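Local coordinates for protein 4-hydroxyphenylpyruvate dioxygenase (Pseudomonas putida, PDB 5HMQ) that catalyses the metal-dependent dehydration of 3-dehydroshikimate to protocatechuate through its TIM-barrel domain, which is fused to a hydroxyphenylpyruvate dioxygenase-like domain, at residues C[320-325]-C[434-440]; C[324-329]-C[425-431]. All blocks are in the same frame, centred on the assembly; numbering follows the deposited sequence.

Contact 1 of 2, residues C[320-325]-C[434-440]; sequences LGFAEA and ATATGGL
The methyl of A323 lies over the backbone of 434-440, its CB 3.2 Å from T435 O and 3.8 Å from A434 CB. Here the linker between the two VOC (glyoxalase-like) modules of the dioxygenase-like domain runs antiparallel to the start of strand 323-328. CA atoms are nearest at A323 and A436 (4.5 Å) and at G321 and G438 (4.3 Å). A Schellman motif ends helix 307-319 at G321, whose phi/psi of 103/5 calls for glycine; a CB there would also crowd G438 CA. The chain extends through F322 and A323 (psi near 145°). G321 O accepts from T437 N at 3.2 Å and, weakly, from G438 N at 3.5 Å. At the far end L440 (mt rotamer) points its CA-to-CB bond toward 320-325, CD1 3.4 Å from L320 O. F322 starts away, but chi1 near -73° brings its ring back, CE1 4.3 Å from L440 CD1. L320 and L440 both touch I602 on strand 599-606, which places the contact at the module junction; L320 is about 9 Å from the Mg(2+) ligand E601, side chain to side chain. A water donates to F322 O at 2.8 Å and hydrogen-bonds T437 OG1 at 2.9 Å.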
# COMPACT_ATOMS: atom_id res chain seq x y z
N LEU C 320 0.57 -36.38 -7.62
CA LEU C 320 1.48 -36.23 -6.49
C LEU C 320 1.29 -37.28 -5.40
O LEU C 320 1.95 -37.20 -4.36
CB LEU C 320 1.34 -34.83 -5.88
CG LEU C 320 2.05 -33.72 -6.66
CD1 LEU C 320 1.49 -32.35 -6.28
CD2 LEU C 320 3.56 -33.78 -6.39
N GLY C 321 0.42 -38.26 -5.62
CA GLY C 321 0.29 -39.38 -4.72
C GLY C 321 -0.90 -39.36 -3.79
O GLY C 321 -1.02 -40.25 -2.94
N PHE C 322 -1.79 -38.38 -3.92
CA PHE C 322 -2.94 -38.29 -3.03
C PHE C 322 -4.05 -39.22 -3.49
O PHE C 322 -4.25 -39.42 -4.69
CB PHE C 322 -3.46 -36.85 -2.96
CG PHE C 322 -2.56 -35.92 -2.18
CD1 PHE C 322 -1.49 -35.30 -2.80
CD2 PHE C 322 -2.80 -35.67 -0.84
CE1 PHE C 322 -0.66 -34.45 -2.09
CE2 PHE C 322 -1.97 -34.82 -0.13
CZ PHE C 322 -0.91 -34.21 -0.75
N ALA C 323 -4.75 -39.81 -2.53
CA ALA C 323 -5.90 -40.66 -2.80
C ALA C 323 -7.19 -39.88 -2.63
O ALA C 323 -7.29 -39.00 -1.77
CB ALA C 323 -5.90 -41.88 -1.87
N GLU C 324 -8.18 -40.19 -3.46
CA GLU C 324 -9.52 -39.63 -3.31
C GLU C 324 -10.16 -40.26 -2.09
O GLU C 324 -10.72 -41.36 -2.16
CB GLU C 324 -10.35 -39.88 -4.56
CG GLU C 324 -9.77 -39.28 -5.83
CD GLU C 324 -10.73 -39.37 -7.00
OE1 GLU C 324 -11.62 -38.49 -7.10
OE2 GLU C 324 -10.60 -40.30 -7.81
N ALA C 325 -10.11 -39.56 -0.95
CA ALA C 325 -10.60 -40.15 0.28
C ALA C 325 -12.12 -40.13 0.39
O ALA C 325 -12.67 -40.78 1.28
CB ALA C 325 -9.99 -39.43 1.49
N ALA C 434 -9.46 -46.25 -0.39
CA ALA C 434 -8.60 -45.25 -1.01
C ALA C 434 -7.15 -45.74 -1.07
O ALA C 434 -6.68 -46.29 -2.08
CB ALA C 434 -8.65 -43.94 -0.22
N THR C 435 -6.44 -45.57 0.08
CA THR C 435 -4.98 -45.62 0.26
C THR C 435 -4.26 -44.70 -0.71
O THR C 435 -4.55 -44.75 -1.90
CB THR C 435 -4.37 -46.98 0.04
OG1 THR C 435 -4.98 -47.60 -1.03
CG2 THR C 435 -4.82 -47.83 1.22
N ALA C 436 -3.28 -43.92 -0.25
CA ALA C 436 -2.48 -43.11 -1.16
C ALA C 436 -1.52 -43.99 -1.96
O ALA C 436 -1.28 -45.15 -1.62
CB ALA C 436 -1.70 -42.05 -0.39
N THR C 437 -0.99 -43.44 -3.05
CA THR C 437 -0.02 -44.13 -3.89
C THR C 437 1.40 -43.60 -3.73
O THR C 437 2.32 -44.17 -4.33
CB THR C 437 -0.42 -44.02 -5.37
OG1 THR C 437 -0.43 -42.64 -5.76
CG2 THR C 437 -1.80 -44.60 -5.58
N GLY C 438 1.62 -42.55 -2.94
CA GLY C 438 2.95 -42.04 -2.68
C GLY C 438 3.34 -42.04 -1.21
O GLY C 438 2.60 -42.51 -0.33
N GLY C 439 4.53 -41.50 -0.96
CA GLY C 439 5.09 -41.44 0.38
C GLY C 439 5.35 -40.05 0.91
O GLY C 439 6.34 -39.83 1.61
N LEU C 440 4.48 -39.09 0.58
CA LEU C 440 4.51 -37.80 1.25
C LEU C 440 3.80 -37.94 2.58
O LEU C 440 2.74 -38.57 2.67
CB LEU C 440 3.84 -36.72 0.41
CG LEU C 440 4.26 -36.67 -1.05
CD1 LEU C 440 3.52 -35.57 -1.80
CD2 LEU C 440 5.76 -36.45 -1.15
O HOH W 1 -3.02 -41.50 -6.11

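Contact 2 of 2, residues C[324-329]-C[425-431]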
# COMPACT_ATOMS: atom_id res chain seq x y z
N GLU C 324 -8.18 -40.19 -3.46
CA GLU C 324 -9.52 -39.63 -3.31
C GLU C 324 -10.16 -40.26 -2.09
O GLU C 324 -10.72 -41.36 -2.16
CB GLU C 324 -10.35 -39.88 -4.56
CG GLU C 324 -9.77 -39.28 -5.83
CD GLU C 324 -10.73 -39.37 -7.00
OE1 GLU C 324 -11.62 -38.49 -7.10
OE2 GLU C 324 -10.60 -40.30 -7.81
N ALA C 325 -10.11 -39.56 -0.95
CA ALA C 325 -10.60 -40.15 0.28
C ALA C 325 -12.12 -40.13 0.39
O ALA C 325 -12.67 -40.78 1.28
CB ALA C 325 -9.99 -39.43 1.49
N GLY C 326 -12.81 -39.45 -0.53
CA GLY C 326 -14.26 -39.41 -0.49
C GLY C 326 -14.85 -38.05 -0.77
O GLY C 326 -14.14 -37.03 -0.77
N LYS C 327 -16.15 -38.01 -1.01
CA LYS C 327 -16.88 -36.79 -1.33
C LYS C 327 -17.76 -36.40 -0.15
O LYS C 327 -18.21 -37.25 0.62
CB LYS C 327 -17.73 -36.97 -2.59
CG LYS C 327 -18.50 -35.73 -3.03
CD LYS C 327 -19.00 -35.85 -4.46
CE LYS C 327 -19.93 -34.70 -4.81
NZ LYS C 327 -20.66 -34.94 -6.09
N HIS C 328 -17.99 -35.09 -0.01
CA HIS C 328 -18.93 -34.60 0.98
C HIS C 328 -20.31 -35.20 0.73
O HIS C 328 -20.69 -35.48 -0.41
CB HIS C 328 -19.00 -33.07 0.92
CG HIS C 328 -19.60 -32.43 2.13
ND1 HIS C 328 -20.95 -32.19 2.25
CD2 HIS C 328 -19.03 -31.97 3.27
CE1 HIS C 328 -21.19 -31.61 3.42
NE2 HIS C 328 -20.05 -31.47 4.06
N ARG C 329 -21.07 -35.39 1.81
CA ARG C 329 -22.36 -36.08 1.68
C ARG C 329 -23.40 -35.22 0.97
O ARG C 329 -24.32 -35.76 0.35
CB ARG C 329 -22.86 -36.54 3.04
CG ARG C 329 -21.85 -37.40 3.79
CD ARG C 329 -22.41 -37.87 5.12
NE ARG C 329 -21.35 -38.11 6.10
CZ ARG C 329 -21.30 -39.17 6.90
NH1 ARG C 329 -22.24 -40.10 6.82
NH2 ARG C 329 -20.31 -39.31 7.76
N ASP C 425 -15.17 -38.38 9.09
CA ASP C 425 -16.18 -39.43 9.13
C ASP C 425 -17.59 -38.87 9.31
O ASP C 425 -18.56 -39.57 9.00
CB ASP C 425 -15.91 -40.42 10.27
CG ASP C 425 -14.62 -41.19 10.08
OD1 ASP C 425 -14.62 -42.19 9.33
OD2 ASP C 425 -13.60 -40.81 10.70
N THR C 426 -17.72 -37.64 9.79
CA THR C 426 -19.04 -37.08 10.05
C THR C 426 -19.64 -36.40 8.82
O THR C 426 -20.83 -36.57 8.55
CB THR C 426 -18.97 -36.09 11.22
OG1 THR C 426 -17.83 -35.22 11.05
CG2 THR C 426 -18.85 -36.82 12.54
N ASP C 427 -18.85 -35.61 8.09
CA ASP C 427 -19.40 -34.84 6.97
C ASP C 427 -19.12 -35.45 5.61
O ASP C 427 -19.74 -35.04 4.63
CB ASP C 427 -18.86 -33.41 6.98
CG ASP C 427 -18.73 -32.85 8.38
OD1 ASP C 427 -17.70 -32.21 8.67
OD2 ASP C 427 -19.69 -32.97 9.18
N PHE C 428 -18.21 -36.42 5.53
CA PHE C 428 -17.84 -37.04 4.26
C PHE C 428 -18.27 -38.50 4.23
O PHE C 428 -18.56 -39.11 5.26
CB PHE C 428 -16.33 -36.95 4.03
CG PHE C 428 -15.82 -35.54 3.86
CD1 PHE C 428 -15.57 -34.74 4.96
CD2 PHE C 428 -15.58 -35.03 2.59
CE1 PHE C 428 -15.09 -33.45 4.80
CE2 PHE C 428 -15.11 -33.75 2.43
CZ PHE C 428 -14.87 -32.95 3.53
N SER C 429 -18.27 -39.06 3.03
CA SER C 429 -18.60 -40.46 2.80
C SER C 429 -17.29 -41.07 2.30
O SER C 429 -17.03 -41.15 1.10
CB SER C 429 -19.74 -40.64 1.81
OG SER C 429 -21.00 -40.54 2.45
N LEU C 430 -16.47 -41.48 3.26
CA LEU C 430 -15.09 -41.86 2.99
C LEU C 430 -15.04 -43.22 2.32
O LEU C 430 -15.71 -44.17 2.74
CB LEU C 430 -14.30 -41.86 4.30
CG LEU C 430 -14.04 -40.49 4.93
CD1 LEU C 430 -13.44 -40.63 6.31
CD2 LEU C 430 -13.12 -39.66 4.07
N ASP C 431 -14.24 -43.32 1.26
CA ASP C 431 -14.00 -44.58 0.56
C ASP C 431 -12.87 -45.30 1.29
O ASP C 431 -11.69 -44.95 1.14
CB ASP C 431 -13.67 -44.32 -0.90
CG ASP C 431 -13.49 -45.61 -1.71
OD1 ASP C 431 -13.40 -46.70 -1.12
OD2 ASP C 431 -13.45 -45.51 -2.96
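Antiparallel pairing adds the short, weakly bonded strand 428-430 to strand 323-328 at one edge of the first VOC sheet; the axes of 324-328 and 428-430 approach to 4.7 Å, their N-to-C directions 150° apart. A classic beta bulge interrupts the pairing with strand 333-338 on the other side, where A325 and G326 both face L335. At G326, phi/psi 138/167 by itself calls for glycine, and a CB would also clash with S429 O and L430 CA.

Three backbone hydrogen bonds join the segments. D431 N donates to A325 O at 3.0 Å, S429 N to K327 O at 3.0 Å, and R329 N to D427 O at 3.1 Å. A325 O is approached as well by L430 CA, at 3.2 Å, in a CA-H...O contact. Several side chains find their polar partners beyond the two segments: K327 NZ forms a salt bridge with E332, H328 ND1 accepts from the backbone of S330 and K331, and D431 OD1 accepts from N433 N. In the short helix that leads into the strand, T426 OG1 bonds to L423 O and D425 OD2 to T422 OG1.

The H328 ring, turned by its t chi1, sets its edge against the face of F428, with centroids 5.4 Å apart and planes at 78°. F428 also touches V333, which places this T-shaped pair against the neighbouring strand. L430 CD2 reaches A325 CB at 4.1 Å. The R329 guanidinium has T426 O over one face and F428 O over the opposite face, and hydrogen-bonds to neither; farther back along the side chain, R329 CG lies 3.5 Å from S429 OG.

From helix 307-319 the chain enters strand 323-328, whose start takes part in contact 1 and whose continuation takes part in contact 2; E324 and A325 belong to both. After the intervening strands and helices of the first VOC module the chain returns through 425-431, closing the loop of contact 2, then runs on antiparallel to the strand and closes the wider loop of contact 1 at 434-440. The smaller loop is therefore nested within the larger, and the two contact centres lie 15 Å apart. Contact 2 completes one edge of the first module's sheet, while contact 1 lays the connection from that edge strand to strand 440-450 of the second sheet against the start of 323-328.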